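Local coordinates for protein poly-beta-hydroxybuterate polymerase (Cupriavidus necator, PDB 5T6O) that probably acts as an acyltransferase that joins 3-hydroxybutyryl units from coenzyme A thioesters into polyhydroxybutyrate, this chain being its catalytic domain with an alpha/beta hydrolase fold, at residues I282-W285 with T286-Y289; P379-R383 with Y384-K388; T216-P219 with F220-F224; S59-V62 with R63-E67. The protein carries 1 engineered substitution. All coordinates share one frame; numbering follows the deposited sequence.

Contact 1: I282-W285 with T286-Y289; sequences IVPW and TAAY. With SO4 (sulfate ion), chain B.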
loop_
_atom_site.group_PDB
_atom_site.type_symbol
_atom_site.label_atom_id
_atom_site.label_comp_id
_atom_site.label_asym_id
_atom_site.label_seq_id
_atom_site.Cartn_x
_atom_site.Cartn_y
_atom_site.Cartn_z
ATOM N N ILE A 282 -2.954 14.604 1.433
ATOM C CA ILE A 282 -3.923 15.413 0.706
ATOM C C ILE A 282 -3.448 15.673 -0.715
ATOM O O ILE A 282 -4.203 15.518 -1.681
ATOM C CB ILE A 282 -4.167 16.719 1.492
ATOM C CG1 ILE A 282 -4.859 16.392 2.816
ATOM C CG2 ILE A 282 -4.993 17.702 0.690
ATOM C CD1 ILE A 282 -5.008 17.569 3.725
ATOM N N VAL A 283 -2.177 16.035 -0.856
ATOM C CA VAL A 283 -1.478 16.093 -2.134
ATOM C C VAL A 283 -0.305 15.121 -2.025
ATOM O O VAL A 283 0.770 15.519 -1.554
ATOM C CB VAL A 283 -1.007 17.526 -2.447
ATOM C CG1 VAL A 283 -0.243 17.590 -3.762
ATOM C CG2 VAL A 283 -2.191 18.508 -2.470
ATOM N N PRO A 284 -0.462 13.847 -2.407
ATOM C CA PRO A 284 0.667 12.908 -2.329
ATOM C C PRO A 284 1.901 13.485 -3.007
ATOM O O PRO A 284 1.807 14.111 -4.063
ATOM C CB PRO A 284 0.148 11.670 -3.074
ATOM C CG PRO A 284 -1.356 11.721 -2.856
ATOM C CD PRO A 284 -1.692 13.200 -2.904
ATOM N N TRP A 285 3.070 13.284 -2.394
ATOM C CA TRP A 285 4.262 13.901 -2.970
ATOM C C TRP A 285 4.553 13.333 -4.349
ATOM O O TRP A 285 5.044 14.055 -5.224
ATOM C CB TRP A 285 5.475 13.758 -2.033
ATOM C CG TRP A 285 6.264 12.460 -2.098
ATOM C CD1 TRP A 285 6.122 11.381 -1.278
ATOM C CD2 TRP A 285 7.339 12.139 -3.002
ATOM N NE1 TRP A 285 7.030 10.402 -1.622
ATOM C CE2 TRP A 285 7.781 10.839 -2.682
ATOM C CE3 TRP A 285 7.961 12.821 -4.050
ATOM C CZ2 TRP A 285 8.820 10.211 -3.367
ATOM C CZ3 TRP A 285 9.000 12.194 -4.737
ATOM C CH2 TRP A 285 9.415 10.904 -4.390
ATOM N N THR A 286 4.199 12.066 -4.579
ATOM C CA THR A 286 4.390 11.475 -5.899
ATOM C C THR A 286 3.477 12.125 -6.932
ATOM O O THR A 286 3.831 12.198 -8.119
ATOM C CB THR A 286 4.127 9.972 -5.828
ATOM O OG1 THR A 286 2.841 9.747 -5.245
ATOM C CG2 THR A 286 5.167 9.300 -4.950
ATOM N N ALA A 287 2.306 12.600 -6.495
ATOM C CA ALA A 287 1.383 13.288 -7.396
ATOM C C ALA A 287 1.914 14.665 -7.761
ATOM O O ALA A 287 1.855 15.067 -8.927
ATOM C CB ALA A 287 -0.004 13.397 -6.752
ATOM N N ALA A 288 2.446 15.402 -6.780
ATOM C CA ALA A 288 3.152 16.639 -7.100
ATOM C C ALA A 288 4.302 16.373 -8.059
ATOM O O ALA A 288 4.499 17.122 -9.023
ATOM C CB ALA A 288 3.672 17.304 -5.827
ATOM N N TYR A 289 5.062 15.297 -7.818
ATOM C CA TYR A 289 6.211 14.999 -8.671
ATOM C C TYR A 289 5.787 14.760 -10.110
ATOM O O TYR A 289 6.545 15.061 -11.043
ATOM C CB TYR A 289 6.965 13.781 -8.142
ATOM C CG TYR A 289 8.235 13.494 -8.910
ATOM C CD1 TYR A 289 9.399 14.193 -8.628
ATOM C CD2 TYR A 289 8.268 12.537 -9.918
ATOM C CE1 TYR A 289 10.562 13.953 -9.324
ATOM C CE2 TYR A 289 9.437 12.287 -10.634
ATOM C CZ TYR A 289 10.581 13.004 -10.320
ATOM O OH TYR A 289 11.756 12.786 -10.999
HETATM S S SO4 B . 7.615 7.025 0.455
HETATM O O1 SO4 B . 9.029 6.656 0.455
HETATM O O2 SO4 B . 6.840 5.876 0.925
HETATM O O3 SO4 B . 7.390 8.152 1.360
HETATM O O4 SO4 B . 7.208 7.378 -0.907
#

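Contact 2: P379-R383 with Y384-K388; sequences PAPGR and YVKAK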
loop_
_atom_site.group_PDB
_atom_site.type_symbol
_atom_site.label_atom_id
_atom_site.label_comp_id
_atom_site.label_asym_id
_atom_site.label_seq_id
_atom_site.Cartn_x
_atom_site.Cartn_y
_atom_site.Cartn_z
ATOM N N PRO A 379 -6.265 48.611 4.926
ATOM C CA PRO A 379 -5.094 47.819 5.343
ATOM C C PRO A 379 -5.284 46.325 5.122
ATOM O O PRO A 379 -6.396 45.795 5.191
ATOM C CB PRO A 379 -4.966 48.128 6.842
ATOM C CG PRO A 379 -5.790 49.388 7.072
ATOM C CD PRO A 379 -6.931 49.247 6.078
ATOM N N ALA A 380 -4.170 45.640 4.865
ATOM C CA ALA A 380 -4.156 44.181 4.956
ATOM C C ALA A 380 -4.518 43.821 6.396
ATOM O O ALA A 380 -4.190 44.567 7.324
ATOM C CB ALA A 380 -2.802 43.631 4.571
ATOM N N PRO A 381 -5.180 42.673 6.605
ATOM C CA PRO A 381 -5.458 41.596 5.654
ATOM C C PRO A 381 -6.674 41.833 4.752
ATOM O O PRO A 381 -6.966 40.968 3.923
ATOM C CB PRO A 381 -5.694 40.387 6.574
ATOM C CG PRO A 381 -6.242 40.993 7.839
ATOM C CD PRO A 381 -5.501 42.289 7.993
ATOM N N GLY A 382 -7.345 42.975 4.887
ATOM C CA GLY A 382 -8.518 43.257 4.081
ATOM C C GLY A 382 -9.789 42.657 4.661
ATOM O O GLY A 382 -9.769 41.758 5.500
ATOM N N ARG A 383 -10.926 43.168 4.191
ATOM C CA ARG A 383 -12.196 42.708 4.746
ATOM C C ARG A 383 -12.700 41.407 4.115
ATOM O O ARG A 383 -13.497 40.705 4.756
ATOM C CB ARG A 383 -13.260 43.815 4.623
ATOM C CG ARG A 383 -13.783 44.060 3.225
ATOM C CD ARG A 383 -14.563 45.388 3.145
ATOM N NE ARG A 383 -15.153 45.576 1.820
ATOM C CZ ARG A 383 -14.499 46.050 0.763
ATOM N NH1 ARG A 383 -13.220 46.416 0.860
ATOM N NH2 ARG A 383 -15.130 46.164 -0.401
ATOM N N TYR A 384 -12.272 41.051 2.891
ATOM C CA TYR A 384 -12.780 39.805 2.304
ATOM C C TYR A 384 -12.433 38.604 3.173
ATOM O O TYR A 384 -13.280 37.730 3.400
ATOM C CB TYR A 384 -12.244 39.563 0.887
ATOM C CG TYR A 384 -12.841 40.429 -0.209
ATOM C CD1 TYR A 384 -13.474 41.640 0.087
ATOM C CD2 TYR A 384 -12.750 40.041 -1.552
ATOM C CE1 TYR A 384 -14.001 42.439 -0.914
ATOM C CE2 TYR A 384 -13.286 40.834 -2.569
ATOM C CZ TYR A 384 -13.900 42.036 -2.236
ATOM O OH TYR A 384 -14.424 42.835 -3.222
ATOM N N VAL A 385 -11.197 38.543 3.677
ATOM C CA VAL A 385 -10.766 37.350 4.406
ATOM C C VAL A 385 -11.511 37.209 5.735
ATOM O O VAL A 385 -11.548 36.112 6.307
ATOM C CB VAL A 385 -9.237 37.374 4.619
ATOM C CG1 VAL A 385 -8.859 38.476 5.605
ATOM C CG2 VAL A 385 -8.722 35.984 5.090
ATOM N N LYS A 386 -12.127 38.291 6.234
ATOM C CA LYS A 386 -12.860 38.229 7.494
ATOM C C LYS A 386 -14.290 37.730 7.327
ATOM O O LYS A 386 -14.962 37.474 8.333
ATOM C CB LYS A 386 -12.881 39.613 8.163
ATOM C CG LYS A 386 -11.480 40.134 8.477
ATOM C CD LYS A 386 -11.495 41.575 9.022
ATOM C CE LYS A 386 -10.062 42.056 9.230
ATOM N NZ LYS A 386 -9.974 43.426 9.786
ATOM N N ALA A 387 -14.772 37.592 6.095
ATOM C CA ALA A 387 -16.157 37.209 5.863
ATOM C C ALA A 387 -16.339 35.722 6.136
ATOM O O ALA A 387 -15.578 34.889 5.631
ATOM C CB ALA A 387 -16.579 37.543 4.431
ATOM N N LYS A 388 -17.351 35.393 6.931
ATOM C CA LYS A 388 -17.667 34.005 7.231
ATOM C C LYS A 388 -18.453 33.373 6.081
ATOM O O LYS A 388 -19.070 34.061 5.265
ATOM C CB LYS A 388 -18.479 33.918 8.525
ATOM C CG LYS A 388 -19.918 34.328 8.361
HETATM O O HOH W 1 -9.074 40.118 2.470
#

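Contact 3: T216-P219 with F220-F224; sequences TPVP and FDLLF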
loop_
_atom_site.group_PDB
_atom_site.type_symbol
_atom_site.label_atom_id
_atom_site.label_comp_id
_atom_site.label_asym_id
_atom_site.label_seq_id
_atom_site.Cartn_x
_atom_site.Cartn_y
_atom_site.Cartn_z
ATOM N N THR A 216 -4.418 14.308 19.842
ATOM C CA THR A 216 -3.331 14.431 18.886
ATOM C C THR A 216 -2.620 15.752 19.126
ATOM O O THR A 216 -3.178 16.665 19.749
ATOM C CB THR A 216 -3.817 14.416 17.429
ATOM O OG1 THR A 216 -4.362 15.705 17.112
ATOM C CG2 THR A 216 -4.851 13.301 17.180
ATOM N N PRO A 217 -1.393 15.902 18.596
ATOM C CA PRO A 217 -0.728 17.212 18.635
ATOM C C PRO A 217 -1.016 18.091 17.424
ATOM O O PRO A 217 -0.225 18.995 17.139
ATOM C CB PRO A 217 0.758 16.837 18.689
ATOM C CG PRO A 217 0.823 15.577 17.879
ATOM C CD PRO A 217 -0.454 14.820 18.223
ATOM N N VAL A 218 -2.104 17.854 16.692
ATOM C CA VAL A 218 -2.392 18.765 15.577
ATOM C C VAL A 218 -2.496 20.188 16.125
ATOM O O VAL A 218 -3.181 20.411 17.142
ATOM C CB VAL A 218 -3.685 18.346 14.853
ATOM C CG1 VAL A 218 -4.049 19.357 13.770
ATOM C CG2 VAL A 218 -3.525 16.931 14.254
ATOM N N PRO A 219 -1.800 21.168 15.549
ATOM C CA PRO A 219 -1.726 22.487 16.192
ATOM C C PRO A 219 -3.040 23.244 16.088
ATOM O O PRO A 219 -3.781 23.122 15.110
ATOM C CB PRO A 219 -0.616 23.205 15.408
ATOM C CG PRO A 219 0.135 22.130 14.709
ATOM C CD PRO A 219 -0.892 21.076 14.396
ATOM N N PHE A 220 -3.303 24.074 17.096
ATOM C CA PHE A 220 -4.579 24.784 17.144
ATOM C C PHE A 220 -4.692 25.852 16.055
ATOM O O PHE A 220 -5.800 26.121 15.569
ATOM C CB PHE A 220 -4.785 25.396 18.535
ATOM C CG PHE A 220 -5.242 24.391 19.583
ATOM C CD1 PHE A 220 -4.876 23.055 19.496
ATOM C CD2 PHE A 220 -6.055 24.779 20.626
ATOM C CE1 PHE A 220 -5.290 22.132 20.444
ATOM C CE2 PHE A 220 -6.476 23.859 21.577
ATOM C CZ PHE A 220 -6.092 22.532 21.481
ATOM N N ASP A 221 -3.584 26.470 15.642
ATOM C CA ASP A 221 -3.743 27.472 14.592
ATOM C C ASP A 221 -4.042 26.816 13.250
ATOM O O ASP A 221 -4.799 27.377 12.445
ATOM C CB ASP A 221 -2.526 28.410 14.510
ATOM C CG ASP A 221 -1.194 27.688 14.323
ATOM O OD1 ASP A 221 -1.154 26.454 14.165
ATOM O OD2 ASP A 221 -0.157 28.390 14.317
ATOM N N LEU A 222 -3.505 25.617 13.006
ATOM C CA LEU A 222 -3.927 24.855 11.836
ATOM C C LEU A 222 -5.418 24.556 11.900
ATOM O O LEU A 222 -6.136 24.724 10.911
ATOM C CB LEU A 222 -3.118 23.558 11.718
ATOM C CG LEU A 222 -3.335 22.651 10.501
ATOM C CD1 LEU A 222 -2.116 21.756 10.335
ATOM C CD2 LEU A 222 -4.563 21.781 10.664
ATOM N N LEU A 223 -5.899 24.090 13.052
ATOM C CA LEU A 223 -7.314 23.746 13.163
ATOM C C LEU A 223 -8.196 24.984 13.003
ATOM O O LEU A 223 -9.277 24.918 12.405
ATOM C CB LEU A 223 -7.577 23.052 14.499
ATOM C CG LEU A 223 -6.889 21.680 14.656
ATOM C CD1 LEU A 223 -7.134 21.105 16.044
ATOM C CD2 LEU A 223 -7.394 20.745 13.599
ATOM N N PHE A 224 -7.745 26.124 13.519
ATOM C CA PHE A 224 -8.492 27.363 13.322
ATOM C C PHE A 224 -8.605 27.709 11.844
ATOM O O PHE A 224 -9.700 28.002 11.343
ATOM C CB PHE A 224 -7.831 28.507 14.092
ATOM C CG PHE A 224 -8.371 29.862 13.735
ATOM C CD1 PHE A 224 -9.588 30.297 14.250
ATOM C CD2 PHE A 224 -7.660 30.708 12.891
ATOM C CE1 PHE A 224 -10.090 31.538 13.923
ATOM C CE2 PHE A 224 -8.164 31.960 12.562
ATOM C CZ PHE A 224 -9.376 32.375 13.090
#

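Contact 4: S59-V62 with R63-E67; sequences SSLV and RHVVE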
loop_
_atom_site.group_PDB
_atom_site.type_symbol
_atom_site.label_atom_id
_atom_site.label_comp_id
_atom_site.label_asym_id
_atom_site.label_seq_id
_atom_site.Cartn_x
_atom_site.Cartn_y
_atom_site.Cartn_z
ATOM N N SER A 59 5.700 32.002 11.692
ATOM C CA SER A 59 5.433 30.952 10.719
ATOM C C SER A 59 5.022 31.490 9.358
ATOM O O SER A 59 4.654 30.703 8.485
ATOM C CB SER A 59 4.329 30.037 11.242
ATOM O OG SER A 59 3.123 30.788 11.374
ATOM N N SER A 60 5.054 32.807 9.159
ATOM C CA SER A 60 4.503 33.402 7.943
ATOM C C SER A 60 5.458 33.223 6.763
ATOM O O SER A 60 6.598 33.704 6.798
ATOM C CB SER A 60 4.223 34.887 8.177
ATOM O OG SER A 60 4.025 35.572 6.949
ATOM N N LEU A 61 4.971 32.595 5.689
ATOM C CA LEU A 61 5.748 32.560 4.461
ATOM C C LEU A 61 5.801 33.937 3.816
ATOM O O LEU A 61 6.839 34.334 3.277
ATOM C CB LEU A 61 5.166 31.525 3.491
ATOM C CG LEU A 61 5.951 31.360 2.194
ATOM C CD1 LEU A 61 7.276 30.649 2.448
ATOM C CD2 LEU A 61 5.103 30.641 1.141
ATOM N N VAL A 62 4.690 34.683 3.860
ATOM C CA VAL A 62 4.699 36.033 3.299
ATOM C C VAL A 62 5.785 36.871 3.955
ATOM O O VAL A 62 6.626 37.471 3.272
ATOM C CB VAL A 62 3.321 36.702 3.446
ATOM C CG1 VAL A 62 3.437 38.167 3.113
ATOM C CG2 VAL A 62 2.294 36.025 2.520
ATOM N N ARG A 63 5.783 36.938 5.292
ATOM C CA ARG A 63 6.768 37.782 5.962
ATOM C C ARG A 63 8.184 37.334 5.633
ATOM O O ARG A 63 9.077 38.162 5.429
ATOM C CB ARG A 63 6.545 37.782 7.472
ATOM C CG ARG A 63 7.393 38.828 8.209
ATOM C CD ARG A 63 7.348 38.621 9.719
ATOM N NE ARG A 63 7.863 37.301 10.095
ATOM C CZ ARG A 63 9.144 37.043 10.352
ATOM N NH1 ARG A 63 10.046 38.017 10.279
ATOM N NH2 ARG A 63 9.528 35.814 10.682
ATOM N N HIS A 64 8.409 36.022 5.569
ATOM C CA HIS A 64 9.748 35.544 5.258
ATOM C C HIS A 64 10.204 36.018 3.879
ATOM O O HIS A 64 11.359 36.433 3.709
ATOM C CB HIS A 64 9.786 34.020 5.344
ATOM C CG HIS A 64 11.148 33.450 5.117
ATOM N ND1 HIS A 64 12.104 33.399 6.106
ATOM C CD2 HIS A 64 11.725 32.943 4.002
ATOM C CE1 HIS A 64 13.213 32.872 5.614
ATOM N NE2 HIS A 64 13.008 32.582 4.340
ATOM N N VAL A 65 9.317 35.963 2.880
ATOM C CA VAL A 65 9.708 36.354 1.524
ATOM C C VAL A 65 9.939 37.860 1.449
ATOM O O VAL A 65 10.887 38.326 0.804
ATOM C CB VAL A 65 8.656 35.883 0.502
ATOM C CG1 VAL A 65 8.979 36.408 -0.891
ATOM C CG2 VAL A 65 8.580 34.350 0.485
ATOM N N VAL A 66 9.086 38.645 2.121
ATOM C CA VAL A 66 9.290 40.092 2.177
ATOM C C VAL A 66 10.637 40.412 2.818
ATOM O O VAL A 66 11.345 41.333 2.387
ATOM C CB VAL A 66 8.120 40.769 2.920
ATOM C CG1 VAL A 66 8.383 42.280 3.141
ATOM C CG2 VAL A 66 6.814 40.565 2.140
ATOM N N GLU A 67 11.027 39.647 3.843
ATOM C CA GLU A 67 12.303 39.922 4.501
ATOM C C GLU A 67 13.495 39.476 3.664
ATOM O O GLU A 67 14.611 39.947 3.899
ATOM C CB GLU A 67 12.350 39.257 5.880
ATOM C CG GLU A 67 11.457 39.932 6.904
ATOM C CD GLU A 67 11.758 39.497 8.325
HETATM O O HOH W 2 8.426 33.387 8.765
#

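Contact 1: I282-W285 with T286-Y289
Two backbone bonds close the first turn of helix 285-289: Ala-288 N donates to Pro-284 O at 3.1 Å, almost in line with the carbonyl, and Tyr-289 N reaches Trp-285 O at 2.9 Å. Pro-284, the N-cap residue, also takes a weak second bond, from Ala-287 N, strongly bent at 125°. The indole N-H of Trp-285 points out of the ring edge to a sulfate, with NE1 3.1 Å from O4 and the bond fairly straight; Arg-278 grips the same ion. Trp-285 CG is set between the backbone N and the carbonyl carbon (chi1 84°), which places the ring beside the next residue, one face toward Thr-286. There the methyl CG2 of Thr-286 forms a CH-pi contact, 3.9 Å from the centroid of the five-membered ring. One turn on, Tyr-289 CB comes to 4.3 Å from Trp-285 CZ3, while the Tyr-289 hydroxyl is hydrogen-bonded to Pro-330 O. Nearer the cap, Pro-284 CB meets Ala-287 CB, and Val-283 rests more distantly on Ala-288. Phe-301 and Leu-303 of strand 299-304 and Leu-337 of helix 333-339 also touch the indole. The ring thus serves two chemistries: one face against a methyl group, and an edge N-H directed at an anion. The sulfate probably came from the crystallisation liquor, so this bond need not reflect a natural ligand.

Contact 2: P379-R383 with Y384-K388
Val-385 packs against the carbonyl side of the turn before it, CG1 lying 3.8 Å from Pro-381 CB and 3.4 Å from Gly-382 O. With CG1 held between the backbone N and the carbonyl carbon (chi1 69°), this methyl faces back into the turn; Tyr-50 and Tyr-51 also touch the side chain. A water ties the same residues together, donating a hydrogen bond to Pro-381 O at 2.7 Å and accepting one from Val-385 N. On the solvent side, exposed Arg-383 and partly exposed Tyr-384 run side by side, the ring edge set against a guanidinium face with the planes 80° apart; CE1 of Tyr-384 stands 3.9 Å from NH2 of Arg-383. Their ends are anchored beyond the turn, Arg-383 by salt bridges to Glu-19 and Glu-378 and the tyrosine hydroxyl by Asn-20 O. Exposed Lys-386 extends its carbon chain past Gly-382 O, while its backbone N bonds to Arg-383 O at 3.1 Å from above the carbonyl plane. Pro-381 follows a cis peptide, and a weak bond from Gly-382 N to Pro-379 O closes a type VI turn. It leads into three residues with helical backbone angles but no regular helix bonds, in the C-terminal tail just after the outermost strand 378-379.

Contact 3: T216-P219 with F220-F224
Pro-219 occupies the N-cap position of helix 220-227, where its ring has no side-chain acceptor for the N-H groups of the first turn; its carbonyl takes the first regular bond of the helix. Pro-219 O accepts from Leu-223 N at 3.1 Å, with the donor in the carbonyl plane and the N-H...O angle 159°. Inside the first turn, Asp-221 CG sits between the backbone N and the carbonyl carbon (chi1 55°), which turns OD1 back toward Pro-219. OD1 thereby lies 3.5 Å from Pro-219 CB and takes a weak, strongly bent bond from Leu-222 N at 2.8 Å. The apolar grip comes from Val-218, whose CG1 sits 3.6 Å from Leu-223 CD2 and 4.0 Å from Leu-222 CD2; the valine and Leu-223 side chains cross at about a right angle. Phe-220 presents its ring edge to Val-218 O, CD1 lying 3.9 Å away, and Lys-213 makes a cation-pi contact with the ring. Ahead of the helix, Val-218 N bonds to Thr-216 OG1 at 3.1 Å, which makes an ST turn. Phe-161 and His-166 of a second subunit pack on Val-218 and Pro-219. The arrangement is a short helix-loop-helix connection, an ST turn leaving helix 202-215 and a proline N-cap starting the next.

Contact 4: S59-V62 with R63-E67
A serine N-cap starts helix 61-67, the helical link of a beta-alpha-beta unit between strands 40-43 and 72-77. Ser-60 carries OG anti to its own backbone N (chi1 165°), which brings the hydroxyl round to the N-H three residues on. Arg-63 N points at it along a nearly straight line, 2.8 Å from Ser-60 OG at 173°. Asp-54 bonds to the same hydroxyl and so probably fixes its rotation. The serine carbonyl works too: His-64 N reaches Ser-60 O at 3.2 Å from above the carbonyl plane, and a water donates to that oxygen at 2.7 Å. This water also receives a weak bond from Arg-63 NH2; the arginine chain bends at chi3 (60°), turning the guanidinium back toward the helix start, where NE bonds to Pro-57 O. Regular bonds follow, Val-65 N to Leu-61 O and Val-66 N to Val-62 O, each 3.0 Å. Along the same turns Leu-61 CG and Val-65 CG2 approach to 4.3 Å, as do Val-62 CG1 and Val-66 CG2. Val-62 and Val-65 pack on both flanking strands, while Leu-61 meets Trp-348 and Trp-351 of helix 348-358: this is the helix of a beta-alpha-beta unit laid against the central sheet of an alpha/beta hydrolase fold.

In the fold
Contacts 1, 3 and 4 each start a helix within the alpha/beta hydrolase region, whereas contact 2 is an irregular turn of the C-terminal tail, across the chain's centre from contact 1. Contacts 1 and 4 are buried, contacts 2 and 3 only partly so. The N-cap residue is a proline without a side-chain acceptor in contacts 1 and 3, and a serine whose hydroxyl makes a capping bond in contact 4. No two contacts share a helix; contacts 3 and 4 come nearest, about 5 Å between closest atoms. Contact 4 joins a capped helix start to aliphatic packing on the sheet, an aromatic ring dominates contact 1, and contact 2 relies on a bridging water and on charged groups paired outside it. Contact 3 meets two other subunits, contact 1 one.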